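Local coordinates for endo-1,4-beta-mannanase (Eisenia fetida, PDB 5Y6T), which probably hydrolyses internal beta-1,4-mannosidic linkages in mannan-type polysaccharides as a family 5 glycoside hydrolase, at residues G26-W31 and R67-C72; Q32-D37 and H71-Y76; I115-G120 and G160-M165; A145-V150 and T212-R217; K221-L226 and V259-Q264. All blocks are in the same frame, centred on the assembly; numbering follows the deposited sequence. Where two conformers were deposited one is given.

Interaction 1. Residues G26-W31 and R67-C72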
# COMPACT_ATOMS: atom_id res chain seq x y z
N GLY A 26 -5.19 -0.13 -11.56
CA GLY A 26 -4.30 -1.25 -11.71
C GLY A 26 -4.61 -2.40 -10.80
O GLY A 26 -5.75 -2.58 -10.42
N MET A 27 -3.62 -3.24 -10.58
CA MET A 27 -3.80 -4.43 -9.74
C MET A 27 -2.76 -4.52 -8.67
O MET A 27 -1.60 -4.14 -8.89
CB MET A 27 -3.71 -5.73 -10.61
CG MET A 27 -4.68 -5.76 -11.76
SD MET A 27 -4.60 -7.43 -12.53
CE MET A 27 -5.38 -7.14 -14.11
N ASN A 28 -3.18 -5.07 -7.54
CA ASN A 28 -2.23 -5.63 -6.65
C ASN A 28 -1.64 -6.85 -7.35
O ASN A 28 -2.40 -7.64 -7.92
CB ASN A 28 -2.89 -6.11 -5.37
CG ASN A 28 -3.33 -5.00 -4.47
OD1 ASN A 28 -2.59 -4.62 -3.59
ND2 ASN A 28 -4.57 -4.54 -4.65
N ILE A 29 -0.33 -7.00 -7.29
CA ILE A 29 0.32 -8.25 -7.85
C ILE A 29 -0.21 -9.48 -7.07
O ILE A 29 -0.68 -10.41 -7.73
CB ILE A 29 1.82 -8.18 -8.06
CG1 ILE A 29 2.15 -6.97 -8.92
CG2 ILE A 29 2.37 -9.44 -8.69
CD1 ILE A 29 1.37 -6.87 -10.20
N ALA A 30 -0.19 -9.52 -5.75
CA ALA A 30 0.67 -8.72 -4.85
C ALA A 30 2.09 -9.32 -4.69
O ALA A 30 2.99 -8.69 -4.14
CB ALA A 30 0.04 -8.54 -3.52
N TRP A 31 2.27 -10.50 -5.24
CA TRP A 31 3.52 -11.23 -5.25
C TRP A 31 3.49 -12.28 -6.34
O TRP A 31 2.47 -12.52 -6.92
CB TRP A 31 3.81 -11.96 -3.95
CG TRP A 31 2.72 -12.95 -3.55
CD1 TRP A 31 2.54 -14.23 -4.01
CD2 TRP A 31 1.61 -12.67 -2.71
NE1 TRP A 31 1.42 -14.78 -3.44
CE2 TRP A 31 0.81 -13.84 -2.65
CE3 TRP A 31 1.19 -11.52 -2.02
CZ2 TRP A 31 -0.36 -13.92 -1.83
CZ3 TRP A 31 0.03 -11.60 -1.22
CH2 TRP A 31 -0.75 -12.76 -1.17
N ARG A 67 0.53 -2.55 -7.26
CA ARG A 67 0.98 -2.63 -5.87
C ARG A 67 1.63 -3.97 -5.63
O ARG A 67 1.05 -5.01 -5.93
CB ARG A 67 -0.21 -2.42 -4.92
CG ARG A 67 0.11 -2.44 -3.42
CD ARG A 67 -1.12 -1.87 -2.69
NE ARG A 67 -1.02 -1.91 -1.23
CZ ARG A 67 -1.60 -2.83 -0.46
NH1 ARG A 67 -2.20 -3.93 -0.96
NH2 ARG A 67 -1.51 -2.67 0.86
N ILE A 68 2.82 -3.97 -5.08
CA ILE A 68 3.61 -5.18 -4.91
C ILE A 68 4.26 -5.20 -3.53
O ILE A 68 4.67 -4.15 -2.95
CB ILE A 68 4.70 -5.30 -6.01
CG1 ILE A 68 5.34 -6.71 -5.93
CG2 ILE A 68 5.74 -4.17 -5.96
CD1 ILE A 68 5.98 -7.13 -7.24
N TRP A 69 4.39 -6.38 -2.97
CA TRP A 69 4.84 -6.55 -1.59
C TRP A 69 6.23 -7.14 -1.54
O TRP A 69 6.56 -8.01 -2.37
CB TRP A 69 3.91 -7.46 -0.84
CG TRP A 69 2.48 -7.05 -0.67
CD1 TRP A 69 1.83 -5.97 -1.23
CD2 TRP A 69 1.51 -7.71 0.13
NE1 TRP A 69 0.49 -5.97 -0.85
CE2 TRP A 69 0.28 -7.03 -0.01
CE3 TRP A 69 1.54 -8.86 0.94
CZ2 TRP A 69 -0.89 -7.45 0.65
CZ3 TRP A 69 0.39 -9.25 1.59
CH2 TRP A 69 -0.81 -8.55 1.44
N VAL A 70 6.97 -6.76 -0.51
CA VAL A 70 8.40 -7.17 -0.43
C VAL A 70 8.66 -8.02 0.80
O VAL A 70 8.71 -9.25 0.65
CB VAL A 70 9.36 -5.96 -0.51
CG1 VAL A 70 10.82 -6.39 -0.50
CG2 VAL A 70 9.04 -5.08 -1.74
N HIS A 71 8.85 -7.48 1.99
CA HIS A 71 9.28 -8.33 3.09
C HIS A 71 8.17 -9.24 3.65
O HIS A 71 8.47 -10.33 4.23
CB HIS A 71 9.80 -7.54 4.29
CG HIS A 71 10.90 -6.56 3.95
ND1 HIS A 71 12.06 -6.94 3.31
CD2 HIS A 71 11.05 -5.27 4.30
CE1 HIS A 71 12.88 -5.90 3.25
NE2 HIS A 71 12.28 -4.87 3.83
N CYS A 72 6.94 -8.75 3.57
CA CYS A 72 5.75 -9.52 4.00
C CYS A 72 5.84 -9.80 5.50
O CYS A 72 5.85 -8.86 6.31
CB CYS A 72 5.57 -10.79 3.12
SG CYS A 72 5.23 -10.38 1.39
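M27 starts the contact through its backbone: its O accepts a hydrogen bond from R67 N at 3.1 Å, tying strand 20-28 to strand 65-72 in parallel. N28 is the bridge partner of R67, and their side chains run next to each other on one face of the sheet. N28 OD1 meets the guanidinium edge in its plane, taking a hydrogen bond from R67 NH1 at 2.7 Å with 165° at the hydrogen, while the amide stands almost perpendicular to the guanidinium. R67 reaches this point on an extended chain, its CG anti to the backbone N (chi1 -179°). I29 N returns a backbone bond to R67 O at 2.8 Å, and I29 CG1 meets I68 CD1 on the side of helix 42-60, which connects the two strands in a beta-alpha-beta unit. A cis peptide then leads into A30, whose O receives W69 N at 2.9 Å and whose CB sits over the W69 five-membered ring, 3.7 Å from its centroid. W31 CZ3 comes over the same face farther out, 3.7 Å from W69 CZ3, with the ring planes inclined at 55°. W69 NE1 in turn lies above one face of the R67 guanidinium. Replacing W69 with a leucine would probably leave A30 CB and W31 without the flat surface they share, and one face of the guanidinium without W69 NE1 against it. R67 also forms salt bridges with E163 and E297, so its buried charge is met by two carboxylates and by the N28 amide oxygen, which is likely to hold the guanidinium in one orientation.

Interaction 2. Residues Q32-D37 and H71-Y76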
# COMPACT_ATOMS: atom_id res chain seq x y z
N GLN A 32 4.67 -12.82 -6.63
CA GLN A 32 4.78 -14.07 -7.44
C GLN A 32 5.14 -15.20 -6.48
O GLN A 32 4.36 -16.15 -6.29
CB GLN A 32 5.81 -13.91 -8.54
CG GLN A 32 6.08 -15.14 -9.41
CD GLN A 32 4.87 -15.59 -10.21
OE1 GLN A 32 3.92 -14.86 -10.42
NE2 GLN A 32 4.91 -16.84 -10.64
N ASN A 33 6.32 -15.10 -5.89
CA ASN A 33 6.68 -15.97 -4.78
C ASN A 33 6.62 -15.14 -3.48
O ASN A 33 7.54 -14.38 -3.22
CB ASN A 33 8.07 -16.51 -4.98
CG ASN A 33 8.16 -17.51 -6.14
OD1 ASN A 33 7.13 -17.88 -6.74
ND2 ASN A 33 9.40 -17.88 -6.52
N TYR A 34 5.55 -15.30 -2.70
CA TYR A 34 5.32 -14.46 -1.54
C TYR A 34 6.52 -14.29 -0.62
O TYR A 34 7.08 -15.27 -0.10
CB TYR A 34 4.16 -15.07 -0.76
CG TYR A 34 3.81 -14.39 0.51
CD1 TYR A 34 2.86 -13.35 0.55
CD2 TYR A 34 4.31 -14.84 1.70
CE1 TYR A 34 2.51 -12.77 1.78
CE2 TYR A 34 3.95 -14.26 2.91
CZ TYR A 34 3.04 -13.24 2.93
OH TYR A 34 2.70 -12.68 4.16
N GLY A 35 6.92 -13.03 -0.40
CA GLY A 35 8.01 -12.64 0.46
C GLY A 35 9.37 -13.01 -0.09
O GLY A 35 10.36 -12.71 0.53
N ARG A 36 9.41 -13.59 -1.32
CA ARG A 36 10.65 -14.08 -1.89
C ARG A 36 10.80 -13.65 -3.34
O ARG A 36 11.40 -14.34 -4.18
CB ARG A 36 10.70 -15.61 -1.74
CG ARG A 36 10.65 -16.03 -0.29
CD ARG A 36 10.79 -17.53 -0.11
NE ARG A 36 10.97 -17.93 1.29
CZ ARG A 36 11.82 -18.88 1.70
NH1 ARG A 36 12.59 -19.54 0.83
NH2 ARG A 36 11.90 -19.18 2.98
N ASP A 37 10.26 -12.48 -3.66
CA ASP A 37 10.35 -11.97 -5.02
C ASP A 37 11.60 -11.14 -5.29
O ASP A 37 12.10 -11.09 -6.41
CB ASP A 37 9.10 -11.13 -5.31
CG ASP A 37 7.89 -11.99 -5.58
OD1 ASP A 37 8.05 -12.98 -6.33
OD2 ASP A 37 6.80 -11.68 -5.13
N HIS A 71 8.85 -7.48 1.99
CA HIS A 71 9.28 -8.33 3.09
C HIS A 71 8.17 -9.24 3.65
O HIS A 71 8.47 -10.33 4.23
CB HIS A 71 9.80 -7.54 4.29
CG HIS A 71 10.90 -6.56 3.95
ND1 HIS A 71 12.06 -6.94 3.31
CD2 HIS A 71 11.05 -5.27 4.30
CE1 HIS A 71 12.88 -5.90 3.25
NE2 HIS A 71 12.28 -4.87 3.83
N CYS A 72 6.94 -8.75 3.57
CA CYS A 72 5.75 -9.52 4.00
C CYS A 72 5.84 -9.80 5.50
O CYS A 72 5.85 -8.86 6.31
CB CYS A 72 5.57 -10.79 3.12
SG CYS A 72 5.23 -10.38 1.39
N ASP A 73 6.03 -11.03 5.91
CA ASP A 73 6.10 -11.35 7.33
C ASP A 73 7.54 -11.41 7.87
O ASP A 73 7.76 -11.75 8.98
CB ASP A 73 5.44 -12.73 7.58
CG ASP A 73 6.14 -13.86 6.80
OD1 ASP A 73 7.16 -13.67 6.16
OD2 ASP A 73 5.67 -14.98 6.84
N GLY A 74 8.52 -10.97 7.08
CA GLY A 74 9.94 -10.96 7.48
C GLY A 74 10.64 -12.32 7.49
O GLY A 74 11.70 -12.45 8.07
N GLY A 75 10.00 -13.32 6.88
CA GLY A 75 10.52 -14.67 6.88
C GLY A 75 11.72 -14.91 6.00
O GLY A 75 12.49 -15.82 6.29
N TYR A 76 11.92 -14.07 4.98
CA TYR A 76 13.05 -14.22 4.09
C TYR A 76 13.96 -13.01 3.98
O TYR A 76 15.15 -13.17 3.93
CB TYR A 76 12.51 -14.58 2.74
CG TYR A 76 13.46 -15.08 1.66
CD1 TYR A 76 14.17 -16.30 1.79
CD2 TYR A 76 13.61 -14.36 0.47
CE1 TYR A 76 14.93 -16.77 0.76
CE2 TYR A 76 14.42 -14.80 -0.54
CZ TYR A 76 15.05 -16.01 -0.43
OH TYR A 76 15.82 -16.46 -1.50
O HOH W 1 2.87 -14.67 6.07
O HOH W 2 10.28 -12.17 3.40
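The Y34 ring carries C72 on one face, with SG 3.9 Å and CB 4.0 Å from the ring centroid, a cysteine sulfur-aromatic contact backed by CH-pi packing; D73 OD2 lies at the ring's edge. The contact joins two loops that follow strands 20-28 and 65-72 of the barrel, one making a type II turn from N33 to R36, the other a type II' turn from H71 to G74. Y34 CG is anti to the backbone N (chi1 177°), which carries the ring across to C72. The second flat pair is R36 and Y76: in the conformer given, the R36 guanidinium lies over Y76 CD1, planes 20° apart, and R36 CG over the ring face. Because R36 was modelled in two conformers, that pairing is doubtful as a fixed feature. G35, at positive phi, brings its backbone N up to C72 SG. Water fills the polar joints. One molecule links Y34 OH to D73 OD2, while Y34 OH also bonds N119 ND2 of strand 112-119. Another accepts from Y76 N at 3.0 Å and lies close to both G35 O and H71 O. In the Asx turn of D73, G75 N reaches OD1 at 3.0 Å from above the carboxylate plane.

Interaction 3. Residues I115-G120 and G160-M165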
# COMPACT_ATOMS: atom_id res chain seq x y z
N ILE A 115 5.21 0.16 -3.63
CA ILE A 115 6.03 -0.90 -2.95
C ILE A 115 5.68 -0.97 -1.48
O ILE A 115 5.86 0.01 -0.77
CB ILE A 115 7.55 -0.66 -3.11
CG1 ILE A 115 7.93 -0.45 -4.59
CG2 ILE A 115 8.34 -1.82 -2.53
CD1 ILE A 115 9.36 0.03 -4.80
N VAL A 116 5.21 -2.14 -1.07
CA VAL A 116 4.79 -2.41 0.28
C VAL A 116 5.86 -3.17 1.05
O VAL A 116 6.14 -4.31 0.73
CB VAL A 116 3.44 -3.17 0.33
CG1 VAL A 116 3.00 -3.24 1.75
CG2 VAL A 116 2.36 -2.48 -0.50
N LEU A 117 6.37 -2.60 2.13
CA LEU A 117 7.44 -3.26 2.90
C LEU A 117 6.99 -4.47 3.72
O LEU A 117 7.51 -5.57 3.50
CB LEU A 117 8.10 -2.25 3.80
CG LEU A 117 8.77 -1.03 3.17
CD1 LEU A 117 9.37 -0.06 4.21
CD2 LEU A 117 9.92 -1.44 2.27
N TRP A 118 6.00 -4.25 4.58
CA TRP A 118 5.65 -5.21 5.56
C TRP A 118 4.20 -5.63 5.43
O TRP A 118 3.38 -4.87 4.92
CB TRP A 118 5.87 -4.68 6.97
CG TRP A 118 7.26 -4.24 7.23
CD1 TRP A 118 7.67 -2.95 7.32
CD2 TRP A 118 8.38 -5.04 7.57
NE1 TRP A 118 8.98 -2.89 7.66
CE2 TRP A 118 9.43 -4.17 7.86
CE3 TRP A 118 8.60 -6.42 7.71
CZ2 TRP A 118 10.72 -4.63 8.17
CZ3 TRP A 118 9.82 -6.86 8.06
CH2 TRP A 118 10.89 -5.96 8.27
N ASN A 119 3.88 -6.84 5.94
CA ASN A 119 2.48 -7.31 6.03
C ASN A 119 1.96 -7.42 7.42
O ASN A 119 2.60 -7.97 8.31
CB ASN A 119 2.36 -8.67 5.30
CG ASN A 119 0.90 -9.07 5.04
OD1 ASN A 119 0.01 -8.25 5.06
ND2 ASN A 119 0.68 -10.37 4.84
N GLY A 120 0.83 -6.76 7.62
CA GLY A 120 0.04 -6.76 8.80
C GLY A 120 -1.15 -7.72 8.82
O GLY A 120 -1.86 -7.79 9.81
N GLY A 160 6.05 5.01 -7.93
CA GLY A 160 4.94 5.86 -7.54
C GLY A 160 4.93 6.20 -6.08
O GLY A 160 4.63 7.37 -5.72
N GLY A 161 5.22 5.20 -5.25
CA GLY A 161 5.29 5.40 -3.84
C GLY A 161 5.62 4.17 -3.03
O GLY A 161 5.68 3.06 -3.56
N TRP A 162 5.93 4.41 -1.78
CA TRP A 162 6.21 3.36 -0.79
C TRP A 162 5.02 3.26 0.16
O TRP A 162 4.30 4.23 0.38
CB TRP A 162 7.44 3.71 0.03
CG TRP A 162 8.74 3.72 -0.72
CD1 TRP A 162 9.28 4.80 -1.36
CD2 TRP A 162 9.59 2.62 -1.01
NE1 TRP A 162 10.43 4.49 -1.97
CE2 TRP A 162 10.70 3.14 -1.75
CE3 TRP A 162 9.60 1.26 -0.63
CZ2 TRP A 162 11.72 2.32 -2.27
CZ3 TRP A 162 10.63 0.47 -1.08
CH2 TRP A 162 11.71 1.01 -1.84
N GLU A 163 4.91 2.11 0.83
CA GLU A 163 3.89 1.82 1.80
C GLU A 163 4.50 0.99 2.89
O GLU A 163 5.10 -0.03 2.64
CB GLU A 163 2.70 1.05 1.18
CG GLU A 163 1.60 0.71 2.13
CD GLU A 163 0.40 0.07 1.49
OE1 GLU A 163 0.22 0.20 0.25
OE2 GLU A 163 -0.37 -0.56 2.20
N VAL A 164 4.45 1.49 4.13
CA VAL A 164 5.13 0.76 5.17
C VAL A 164 4.55 -0.60 5.44
O VAL A 164 5.32 -1.51 5.69
CB VAL A 164 5.33 1.62 6.48
CG1 VAL A 164 5.87 0.77 7.63
CG2 VAL A 164 6.26 2.79 6.16
N MET A 165 3.24 -0.65 5.60
CA MET A 165 2.58 -1.86 6.06
C MET A 165 1.21 -2.08 5.48
O MET A 165 0.35 -1.22 5.57
CB MET A 165 2.52 -1.89 7.57
CG MET A 165 1.97 -3.21 8.08
SD MET A 165 1.69 -3.25 9.86
CE MET A 165 3.37 -3.14 10.53
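E163 O is gripped by two groups of strand 112-119: L117 N donates a hydrogen bond at 2.9 Å, and V116 CA makes a CA-H...O contact at 3.4 Å. I115 O plays the same part in the other direction, receiving E163 N at 2.8 Å, though that bond is bent to 136° at the hydrogen. The pattern then shifts by one residue. L117 and V164 both take helix-like backbone angles, and it is W118 N that bonds V164 O, so W118 and M165 come out on the same face as I115 and W162. There, I115 CD1 stands over the six-membered ring of W162, 4.0 Å from its centroid, while I115 CG2 touches W162 CZ3 at 3.5 Å; L117 CD2 adds an oblique contact to the same ring atom. V164 O also lies at the edge of the W118 indole, whose NE1 bonds Q211 of helix 201-218. On the other face, V116 CG2 lies alongside E163 OE1. With CG anti to the backbone N (chi1 180°) and the chain beyond it extended, the E163 carboxylate is carried far from its own strand; OE2 meets R67 and G227 N, and OE1 meets Q264 NE2, so both oxygens of this buried carboxylate have partners. Apolar bulk facing helices 135-152 and 201-218, with a polar network on the opposite face, is the arrangement of neighbouring parallel strands in the (beta/alpha)8 barrel of family 5 hydrolases.

Interaction 4. Residues A145-V150 and T212-R217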
# COMPACT_ATOMS: atom_id res chain seq x y z
N ALA A 145 19.02 -1.04 5.85
CA ALA A 145 18.22 -1.59 4.77
C ALA A 145 17.41 -0.49 4.05
O ALA A 145 17.63 -0.24 2.84
CB ALA A 145 17.36 -2.76 5.28
N LEU A 146 16.51 0.18 4.78
CA LEU A 146 15.50 1.04 4.18
C LEU A 146 16.11 2.29 3.53
O LEU A 146 15.87 2.56 2.37
CB LEU A 146 14.46 1.41 5.21
CG LEU A 146 13.20 2.15 4.75
CD1 LEU A 146 12.41 1.42 3.65
CD2 LEU A 146 12.33 2.57 5.92
N VAL A 147 16.87 3.06 4.32
CA VAL A 147 17.40 4.32 3.80
C VAL A 147 18.28 4.09 2.59
O VAL A 147 18.06 4.76 1.57
CB VAL A 147 18.08 5.16 4.90
CG1 VAL A 147 19.00 6.25 4.30
CG2 VAL A 147 17.03 5.76 5.88
N PRO A 148 19.22 3.17 2.64
CA PRO A 148 20.04 2.96 1.44
C PRO A 148 19.26 2.54 0.17
O PRO A 148 19.53 3.08 -0.92
CB PRO A 148 20.98 1.83 1.85
CG PRO A 148 21.13 2.06 3.34
CD PRO A 148 19.71 2.35 3.78
N MET A 149 18.27 1.65 0.36
CA MET A 149 17.39 1.25 -0.72
C MET A 149 16.58 2.41 -1.30
O MET A 149 16.50 2.62 -2.51
CB MET A 149 16.51 0.08 -0.27
CG MET A 149 15.50 -0.31 -1.29
SD MET A 149 14.69 -1.83 -0.81
CE MET A 149 14.03 -1.37 0.76
N VAL A 150 15.94 3.15 -0.41
CA VAL A 150 15.07 4.23 -0.80
C VAL A 150 15.90 5.28 -1.56
O VAL A 150 15.48 5.80 -2.55
CB VAL A 150 14.36 4.79 0.41
CG1 VAL A 150 13.72 6.14 0.05
CG2 VAL A 150 13.30 3.82 0.92
N THR A 212 8.18 6.00 7.76
CA THR A 212 7.71 6.97 6.78
C THR A 212 8.67 8.18 6.77
O THR A 212 9.05 8.66 5.70
CB THR A 212 6.24 7.37 7.01
OG1 THR A 212 5.37 6.23 6.82
CG2 THR A 212 5.80 8.42 6.03
N ALA A 213 9.04 8.65 7.95
CA ALA A 213 9.93 9.79 8.09
C ALA A 213 11.26 9.42 7.39
O ALA A 213 11.84 10.22 6.61
CB ALA A 213 10.20 10.06 9.56
N ALA A 214 11.77 8.19 7.68
CA ALA A 214 13.04 7.78 7.13
C ALA A 214 12.98 7.73 5.60
O ALA A 214 13.93 8.21 4.95
CB ALA A 214 13.49 6.41 7.66
N ILE A 215 11.89 7.18 5.02
CA ILE A 215 11.72 7.20 3.55
C ILE A 215 11.80 8.66 2.97
O ILE A 215 12.46 8.91 1.97
CB ILE A 215 10.40 6.49 3.15
CG1 ILE A 215 10.53 4.99 3.44
CG2 ILE A 215 10.03 6.85 1.75
CD1 ILE A 215 9.10 4.36 3.52
N LYS A 216 11.16 9.58 3.66
CA LYS A 216 11.06 10.96 3.16
C LYS A 216 12.39 11.71 3.35
O LYS A 216 12.67 12.63 2.61
CB LYS A 216 9.87 11.63 3.84
CG LYS A 216 8.59 11.08 3.22
CD LYS A 216 7.40 11.83 3.64
CE LYS A 216 6.24 11.39 2.84
NZ LYS A 216 5.09 12.27 3.14
N ARG A 217 13.16 11.38 4.35
CA ARG A 217 14.54 11.91 4.42
C ARG A 217 15.38 11.38 3.33
O ARG A 217 16.20 12.13 2.77
CB ARG A 217 15.16 11.61 5.79
CG ARG A 217 14.50 12.38 6.89
CD ARG A 217 15.35 12.45 8.16
NE ARG A 217 14.65 13.34 9.05
CZ ARG A 217 13.70 12.96 9.90
NH1 ARG A 217 13.41 11.70 10.03
NH2 ARG A 217 13.06 13.87 10.61
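With its CG opposite the backbone N (chi1 -171°), L146 carries both methyls toward I215, and CD2 stops 3.9 Å from I215 CG1. I215 puts that CG1 on the side opposite its carbonyl carbon (chi1 -69°), and there it also meets V150 CG2 at 3.9 Å. The ethyl branch of the isoleucine thus fits between two side chains one turn apart on helix 135-152, crossing V150 at about a right angle. V150 touches with its other methyl as well: CG1 lies 3.6 Å from I215 O, packing against the backbone of helix 201-218 itself. On the more exposed flank, V147 CG2 rests on A214 CB at 4.0 Å, where the small alanine lets the valine branch come in close. Both helices belong to the outer layer of the (beta/alpha)8 barrel, where they pack next to each other against its strands; the two short segments run in broadly the same direction, crossing at -33° with axes 8.9 Å apart at closest approach. P148 cannot donate a bond to the preceding turn, and the segment is kinked there, but V150 N still bonds L146 O, one turn apart on the contact side. The charged ends of K216 and R217 bond elsewhere: K216 reaches D261 and V259 O, and R217 forms a salt bridge with D255. On the strand side, the W162 indole of strand 159-163 packs against both I215 and V150.

Interaction 5. Residues K221-L226 and V259-Q264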
# COMPACT_ATOMS: atom_id res chain seq x y z
N LYS A 221 11.07 13.60 -2.39
CA LYS A 221 9.94 13.81 -3.27
C LYS A 221 8.96 12.65 -3.34
O LYS A 221 7.90 12.79 -3.92
CB LYS A 221 10.39 14.24 -4.65
CG LYS A 221 11.35 13.35 -5.36
CD LYS A 221 10.74 11.99 -5.70
CE LYS A 221 11.76 11.12 -6.35
NZ LYS A 221 11.36 9.68 -6.32
N VAL A 222 9.28 11.51 -2.71
CA VAL A 222 8.43 10.36 -2.93
C VAL A 222 7.20 10.41 -2.07
O VAL A 222 7.23 10.90 -0.92
CB VAL A 222 9.18 9.02 -2.76
CG1 VAL A 222 9.49 8.78 -1.30
CG2 VAL A 222 8.42 7.89 -3.36
N ILE A 223 6.11 9.90 -2.58
CA ILE A 223 4.93 9.79 -1.72
C ILE A 223 4.86 8.44 -0.96
O ILE A 223 5.44 7.42 -1.36
CB ILE A 223 3.65 10.07 -2.50
CG1 ILE A 223 3.28 8.86 -3.20
CG2 ILE A 223 3.78 11.25 -3.43
CD1 ILE A 223 2.32 8.10 -2.39
N VAL A 224 4.17 8.45 0.16
CA VAL A 224 3.99 7.27 0.99
C VAL A 224 2.49 7.12 1.23
O VAL A 224 1.72 8.09 1.34
CB VAL A 224 4.79 7.41 2.30
CG1 VAL A 224 4.50 6.25 3.23
CG2 VAL A 224 6.28 7.55 1.96
N THR A 225 2.06 5.86 1.27
CA THR A 225 0.67 5.54 1.60
C THR A 225 0.69 4.45 2.72
O THR A 225 1.76 4.02 3.18
CB THR A 225 -0.15 5.18 0.34
OG1 THR A 225 -1.56 5.02 0.69
CG2 THR A 225 0.42 3.94 -0.43
N LEU A 226 -0.51 4.01 3.10
CA LEU A 226 -0.72 3.02 4.14
C LEU A 226 -2.13 2.45 3.89
O LEU A 226 -3.11 3.18 3.87
CB LEU A 226 -0.64 3.77 5.52
CG LEU A 226 -0.74 2.88 6.77
CD1 LEU A 226 -2.02 2.13 7.02
CD2 LEU A 226 0.43 1.93 6.85
N VAL A 259 4.70 11.38 7.85
CA VAL A 259 3.30 11.58 7.50
C VAL A 259 3.09 10.99 6.12
O VAL A 259 4.00 11.06 5.27
CB VAL A 259 2.91 13.07 7.56
CG1 VAL A 259 3.05 13.54 8.98
CG2 VAL A 259 3.71 13.92 6.56
N ILE A 260 1.89 10.46 5.86
CA ILE A 260 1.60 9.84 4.57
C ILE A 260 0.97 10.87 3.62
O ILE A 260 0.64 11.98 4.07
CB ILE A 260 0.78 8.59 4.71
CG1 ILE A 260 -0.64 8.87 5.14
CG2 ILE A 260 1.51 7.64 5.57
CD1 ILE A 260 -1.57 7.68 5.12
N ASP A 261 0.87 10.55 2.34
CA ASP A 261 0.42 11.47 1.35
C ASP A 261 -0.94 11.18 0.83
O ASP A 261 -1.62 12.15 0.42
CB ASP A 261 1.39 11.50 0.18
CG ASP A 261 2.75 11.97 0.61
OD1 ASP A 261 2.91 13.23 0.80
OD2 ASP A 261 3.62 11.12 0.89
N PHE A 262 -1.30 9.89 0.72
CA PHE A 262 -2.69 9.50 0.42
C PHE A 262 -3.15 8.33 1.28
O PHE A 262 -2.38 7.41 1.62
CB PHE A 262 -3.00 9.33 -1.06
CG PHE A 262 -2.29 8.19 -1.78
CD1 PHE A 262 -2.80 6.91 -1.77
CD2 PHE A 262 -1.14 8.42 -2.50
CE1 PHE A 262 -2.24 5.89 -2.51
CE2 PHE A 262 -0.53 7.39 -3.21
CZ PHE A 262 -1.07 6.13 -3.19
N TYR A 263 -4.37 8.47 1.73
CA TYR A 263 -5.09 7.40 2.45
C TYR A 263 -5.41 6.26 1.42
O TYR A 263 -5.37 6.44 0.19
CB TYR A 263 -6.36 7.92 3.10
CG TYR A 263 -6.08 8.95 4.15
CD1 TYR A 263 -5.38 8.64 5.31
CD2 TYR A 263 -6.50 10.24 4.01
CE1 TYR A 263 -5.11 9.58 6.27
CE2 TYR A 263 -6.23 11.22 4.98
CZ TYR A 263 -5.50 10.87 6.12
OH TYR A 263 -5.21 11.73 7.15
N GLN A 264 -5.65 5.08 1.99
CA GLN A 264 -5.88 3.91 1.16
C GLN A 264 -6.77 2.95 1.95
O GLN A 264 -6.34 2.44 2.97
CB GLN A 264 -4.54 3.26 0.80
CG GLN A 264 -4.69 1.95 0.06
CD GLN A 264 -3.44 1.15 -0.16
OE1 GLN A 264 -3.52 -0.08 -0.36
NE2 GLN A 264 -2.31 1.76 -0.05
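D261 holds V224 by both backbone ends: its OD2 accepts from V224 N at 2.8 Å using the anti lone pair, and its own N donates to V224 O, also at 2.8 Å and nearly straight at 172°. OD2 is shared with a salt bridge to K216 of helix 201-218, which probably fixes the carboxylate's rotation. One residue further along each segment, T225 OG1 donates to F262 O at 2.7 Å, from well above the carbonyl plane. The same hydroxyl oxygen receives a weak bond from Q264 NE2 at 3.4 Å; Q264 NE2 also bonds E163 OE1, and Q264 OE1 bonds H266. OG1 lies opposite the backbone N of T225 (chi1 -174°), which turns it toward F262 O. T225 CB then sits over the F262 ring, 3.8 Å from the centroid. A serine in place of F262 would probably leave T225 CB without this ring face and its hydroxyl side less closely packed. Beyond the polar groups, I260 CG2 meets V224 CG1 and I260 CD1 meets L226 CB, each pair 4.0 Å apart. L226 N is buried without a partner, in keeping with a weakly bonded strand 223-228. On one side this strand bonds W162 of strand 159-163; V224 leans on T212 and I215 of helix 201-218, while helix 246-253 links the parallel strands 223-228 and 262-266 as a beta-alpha-beta unit of the barrel, with strand 293-297 next in the sheet.

In the fold
Interactions 1, 3 and 5 are buried strand pairs of one barrel sheet, and interior side chains connect them: R67 bonds E163 and E163 bonds Q264, giving a continuous polar network. Their ladders differ, that of interaction 3 being fuller and interaction 5 combining one good backbone bond with side-chain bonds from D261 and T225. Interaction 4 is also mostly buried but lies in the helical layer, held by apolar side chains without hydrogen bonds between its segments; it packs on interaction 3 through W162 and reaches interaction 5 through K216. Interaction 2, partly exposed, continues from interaction 1 along the same strand into loops, where water and aromatic faces take over from backbone pairing.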